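Local coordinates for protein guanine nucleotide exchange factor p115rhogef (Homo sapiens, PDB 1IAP) that probably acts as a Rho guanine nucleotide exchange factor, its N-terminal RGS-like domain probably serving to bind activated G protein alpha subunits and link them to Rho signalling, at residues R117-L121 with M122-P126; L157-L160 with E161-Q164. All blocks are in the same frame, centred on the assembly; numbering follows the deposited sequence.

Contact 1 (R117-L121 with M122-P126); sequences RSKRL and MGMTP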
loop_
_atom_site.group_PDB
_atom_site.type_symbol
_atom_site.label_atom_id
_atom_site.label_comp_id
_atom_site.label_asym_id
_atom_site.label_seq_id
_atom_site.Cartn_x
_atom_site.Cartn_y
_atom_site.Cartn_z
ATOM N N ARG A 117 -8.594 -12.684 4.675
ATOM C CA ARG A 117 -9.874 -13.302 4.317
ATOM C C ARG A 117 -10.338 -14.348 5.329
ATOM O O ARG A 117 -11.520 -14.400 5.674
ATOM C CB ARG A 117 -9.809 -13.917 2.920
ATOM C CG ARG A 117 -9.625 -12.905 1.815
ATOM C CD ARG A 117 -9.906 -13.518 0.451
ATOM N NE ARG A 117 -9.021 -14.638 0.146
ATOM C CZ ARG A 117 -7.877 -14.535 -0.524
ATOM N NH1 ARG A 117 -7.458 -13.355 -0.969
ATOM N NH2 ARG A 117 -7.148 -15.618 -0.754
ATOM N N SER A 118 -9.405 -15.167 5.813
ATOM C CA SER A 118 -9.734 -16.200 6.793
ATOM C C SER A 118 -10.137 -15.587 8.130
ATOM O O SER A 118 -11.159 -15.959 8.706
ATOM C CB SER A 118 -8.556 -17.153 6.994
ATOM O OG SER A 118 -8.329 -17.918 5.827
ATOM N N LYS A 119 -9.344 -14.629 8.603
ATOM C CA LYS A 119 -9.618 -13.963 9.873
ATOM C C LYS A 119 -10.938 -13.194 9.810
ATOM O O LYS A 119 -11.683 -13.147 10.787
ATOM C CB LYS A 119 -8.476 -13.011 10.236
ATOM C CG LYS A 119 -7.122 -13.681 10.437
ATOM C CD LYS A 119 -7.050 -14.464 11.742
ATOM C CE LYS A 119 -5.661 -15.061 11.956
ATOM N NZ LYS A 119 -4.593 -14.017 11.982
ATOM N N ARG A 120 -11.240 -12.635 8.640
ATOM C CA ARG A 120 -12.472 -11.861 8.447
ATOM C C ARG A 120 -13.719 -12.721 8.637
ATOM O O ARG A 120 -14.722 -12.268 9.203
ATOM C CB ARG A 120 -12.495 -11.226 7.056
ATOM C CG ARG A 120 -13.660 -10.276 6.850
ATOM C CD ARG A 120 -13.726 -9.754 5.424
ATOM N NE ARG A 120 -14.772 -8.743 5.313
ATOM C CZ ARG A 120 -15.437 -8.452 4.202
ATOM N NH1 ARG A 120 -15.172 -9.093 3.070
ATOM N NH2 ARG A 120 -16.382 -7.524 4.232
ATOM N N LEU A 121 -13.653 -13.957 8.150
ATOM C CA LEU A 121 -14.768 -14.892 8.275
ATOM C C LEU A 121 -15.036 -15.212 9.743
ATOM O O LEU A 121 -16.173 -15.473 10.132
ATOM C CB LEU A 121 -14.466 -16.183 7.511
ATOM C CG LEU A 121 -14.317 -16.043 5.996
ATOM C CD1 LEU A 121 -13.865 -17.368 5.396
ATOM C CD2 LEU A 121 -15.636 -15.585 5.386
ATOM N N MET A 122 -13.983 -15.159 10.552
ATOM C CA MET A 122 -14.076 -15.442 11.978
ATOM C C MET A 122 -14.339 -14.187 12.811
ATOM O O MET A 122 -14.407 -14.259 14.038
ATOM C CB MET A 122 -12.783 -16.106 12.464
ATOM C CG MET A 122 -12.435 -17.406 11.760
ATOM S SD MET A 122 -10.966 -18.189 12.466
ATOM C CE MET A 122 -9.679 -17.490 11.451
ATOM N N GLY A 123 -14.471 -13.043 12.141
ATOM C CA GLY A 123 -14.712 -11.787 12.836
ATOM C C GLY A 123 -13.455 -11.270 13.514
ATOM O O GLY A 123 -13.519 -10.518 14.488
ATOM N N MET A 124 -12.302 -11.666 12.985
ATOM C CA MET A 124 -11.025 -11.260 13.552
ATOM C C MET A 124 -10.294 -10.167 12.773
ATOM O O MET A 124 -9.074 -10.055 12.846
ATOM C CB MET A 124 -10.131 -12.489 13.759
ATOM C CG MET A 124 -10.654 -13.433 14.832
ATOM S SD MET A 124 -9.801 -15.022 14.878
ATOM C CE MET A 124 -8.372 -14.607 15.886
ATOM N N THR A 125 -11.047 -9.357 12.030
ATOM C CA THR A 125 -10.460 -8.253 11.277
ATOM C C THR A 125 -11.143 -6.950 11.673
ATOM O O THR A 125 -12.342 -6.928 11.973
ATOM C CB THR A 125 -10.549 -8.454 9.748
ATOM O OG1 THR A 125 -11.906 -8.702 9.365
ATOM C CG2 THR A 125 -9.661 -9.622 9.320
ATOM N N PRO A 126 -10.378 -5.852 11.703
ATOM C CA PRO A 126 -10.893 -4.532 12.075
ATOM C C PRO A 126 -11.844 -3.880 11.088
ATOM O O PRO A 126 -11.827 -4.170 9.889
ATOM C CB PRO A 126 -9.613 -3.707 12.224
ATOM C CG PRO A 126 -8.703 -4.319 11.189
ATOM C CD PRO A 126 -8.928 -5.790 11.432
#
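A Schellman motif closes the C-terminal end of helix 106-121, where the carbonyls of K119 and R120 are taken up by the amides of M124 and G123. G123 is the pivot: with phi at 75° it turns the chain out of the helix. M124 N then donates to K119 O at 2.7 Å, coming in from above the carbonyl plane, and G123 N reaches R120 O at 3.0 Å, standing well above the plane of that second carbonyl. M122 N adds weak bonds to S118 O and K119 O. Beyond the turn the chain crosses the helix end, with T125 set against K119 and R120. T125 packs against both residues. Its CG2 methyl rests 3.7 Å from K119 CB and also meets the backbone of R120, while the hydroxyl OG1, placed between the backbone N and the carbonyl carbon (chi1 54°), lies 3.4 Å from R120 CG. The aliphatic part of R120 thus passes the threonine before its extended chain carries NE away to a salt bridge with E128, at the start of helix 128-135. On another side, K119 bends at chi2, which sets CD beside both methionines, 4.0 Å from M122 CE and 4.2 Å from M124 CB. M122 folds its own chain back at chi3, and CE ends 3.5 Å from S118 O. The ammonium group of K119 continues to a salt bridge with D115, one turn earlier. The cap therefore satisfies the carbonyls of K119 and R120 from the chain itself, while the long basic side chains use their carbon stems for packing and pair their charged ends with acids outside the turn.

Contact 2 (L157-L160 with E161-Q164); sequences LMHL and EEMQ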
loop_
_atom_site.group_PDB
_atom_site.type_symbol
_atom_site.label_atom_id
_atom_site.label_comp_id
_atom_site.label_asym_id
_atom_site.label_seq_id
_atom_site.Cartn_x
_atom_site.Cartn_y
_atom_site.Cartn_z
ATOM N N LEU A 157 -8.299 6.069 8.563
ATOM C CA LEU A 157 -6.923 6.572 8.509
ATOM C C LEU A 157 -6.615 7.401 9.757
ATOM O O LEU A 157 -5.541 7.281 10.352
ATOM C CB LEU A 157 -6.708 7.425 7.251
ATOM C CG LEU A 157 -5.285 7.972 7.025
ATOM C CD1 LEU A 157 -4.267 6.850 7.126
ATOM C CD2 LEU A 157 -5.202 8.642 5.659
ATOM N N MET A 158 -7.566 8.243 10.149
ATOM C CA MET A 158 -7.396 9.081 11.327
ATOM C C MET A 158 -7.190 8.194 12.546
ATOM O O MET A 158 -6.317 8.453 13.378
ATOM C CB MET A 158 -8.622 9.976 11.520
ATOM C CG MET A 158 -8.563 10.854 12.764
ATOM S SD MET A 158 -10.018 11.905 12.933
ATOM C CE MET A 158 -9.536 13.300 11.900
ATOM N N HIS A 159 -7.966 7.118 12.616
ATOM C CA HIS A 159 -7.874 6.183 13.724
ATOM C C HIS A 159 -6.534 5.452 13.759
ATOM O O HIS A 159 -5.966 5.250 14.831
ATOM C CB HIS A 159 -9.018 5.174 13.665
ATOM C CG HIS A 159 -9.177 4.371 14.918
ATOM N ND1 HIS A 159 -8.443 3.233 15.171
ATOM C CD2 HIS A 159 -9.994 4.538 15.983
ATOM C CE1 HIS A 159 -8.801 2.732 16.339
ATOM N NE2 HIS A 159 -9.740 3.506 16.853
ATOM N N LEU A 160 -6.025 5.066 12.591
ATOM C CA LEU A 160 -4.753 4.362 12.528
ATOM C C LEU A 160 -3.618 5.266 12.994
ATOM O O LEU A 160 -2.715 4.819 13.702
ATOM C CB LEU A 160 -4.489 3.843 11.111
ATOM C CG LEU A 160 -3.201 3.032 10.911
ATOM C CD1 LEU A 160 -3.057 1.959 11.991
ATOM C CD2 LEU A 160 -3.200 2.399 9.542
ATOM N N GLU A 161 -3.688 6.545 12.625
ATOM C CA GLU A 161 -2.666 7.507 13.022
ATOM C C GLU A 161 -2.666 7.702 14.537
ATOM O O GLU A 161 -1.604 7.817 15.167
ATOM C CB GLU A 161 -2.882 8.851 12.327
ATOM C CG GLU A 161 -1.759 9.842 12.605
ATOM C CD GLU A 161 -1.935 11.161 11.883
ATOM O OE1 GLU A 161 -2.329 11.148 10.697
ATOM O OE2 GLU A 161 -1.663 12.213 12.504
ATOM N N GLU A 162 -3.863 7.735 15.118
ATOM C CA GLU A 162 -4.004 7.899 16.558
ATOM C C GLU A 162 -3.367 6.711 17.269
ATOM O O GLU A 162 -2.674 6.885 18.270
ATOM C CB GLU A 162 -5.479 8.030 16.948
ATOM C CG GLU A 162 -6.125 9.308 16.431
ATOM C CD GLU A 162 -7.578 9.473 16.846
ATOM O OE1 GLU A 162 -8.276 8.458 17.081
ATOM O OE2 GLU A 162 -8.025 10.637 16.926
ATOM N N MET A 163 -3.584 5.512 16.731
ATOM C CA MET A 163 -3.027 4.289 17.309
ATOM C C MET A 163 -1.677 3.930 16.685
ATOM O O MET A 163 -1.264 2.764 16.692
ATOM C CB MET A 163 -4.001 3.123 17.125
ATOM C CG MET A 163 -5.353 3.326 17.790
ATOM S SD MET A 163 -5.232 3.569 19.578
ATOM C CE MET A 163 -5.430 5.362 19.708
ATOM N N GLN A 164 -0.992 4.940 16.156
ATOM C CA GLN A 164 0.305 4.760 15.503
ATOM C C GLN A 164 1.292 3.890 16.280
ATOM O O GLN A 164 1.959 3.036 15.700
ATOM C CB GLN A 164 0.947 6.120 15.225
ATOM C CG GLN A 164 2.266 6.035 14.487
ATOM C CD GLN A 164 2.965 7.370 14.364
ATOM O OE1 GLN A 164 2.324 8.412 14.229
ATOM N NE2 GLN A 164 4.290 7.346 14.403
#
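E161, E162 and M163 each donate their backbone N to the carbonyl four residues earlier: E161 N to L157 O at 3.0 Å, E162 N to M158 O at 3.1 Å and M163 N to H159 O at 3.1 Å. All three are ordinary, slightly bent helical bonds. Further along, the Q164 amide donates from NE2 to S174 OG. E162 starts out along the same turn as the backbone bonds: CG, beside its own backbone N (chi1 -67°), lies 3.2 Å from M158 O, and the rest of the chain is extended. This is the last turn of helix 142-162, and M163 is the first residue to leave helical geometry. There the sulfur-aromatic contact forms: the first torsion of M163 (chi1 -61°) brings CG 3.8 Å from H159 CE1, and the bend at chi2 places SD 5.5 Å from the ring centroid, 36° off the normal. The methionine thus approaches the imidazole obliquely. The H159 ring also meets W127 edge-to-face, which joins this helix end to the segment preceding helix 128-135. On the buried side, L157 and L160 pack on I181 of helix 171-187 and M19 of helix 15-28.

Overall arrangement
Both contacts are local and lie in series along a single chain whose regular structure is all helix, neither nesting nor crossing. Contact 1 comes first, at the end of helix 106-121, and opens the short loop that leads into helix 128-135. The chain then passes along that helix and into helix 142-162, whose final turn is contact 2; from there a loop leads on to helix 171-187. The two helix ends have centres 20 Å apart and nearest atoms about 8 Å apart, without touching. Helix 15-28 is a neighbour of both, meeting K119 and P126 of contact 1 through H24 and Q23. The residue that follows contact 1 in the chain reaches contact 2.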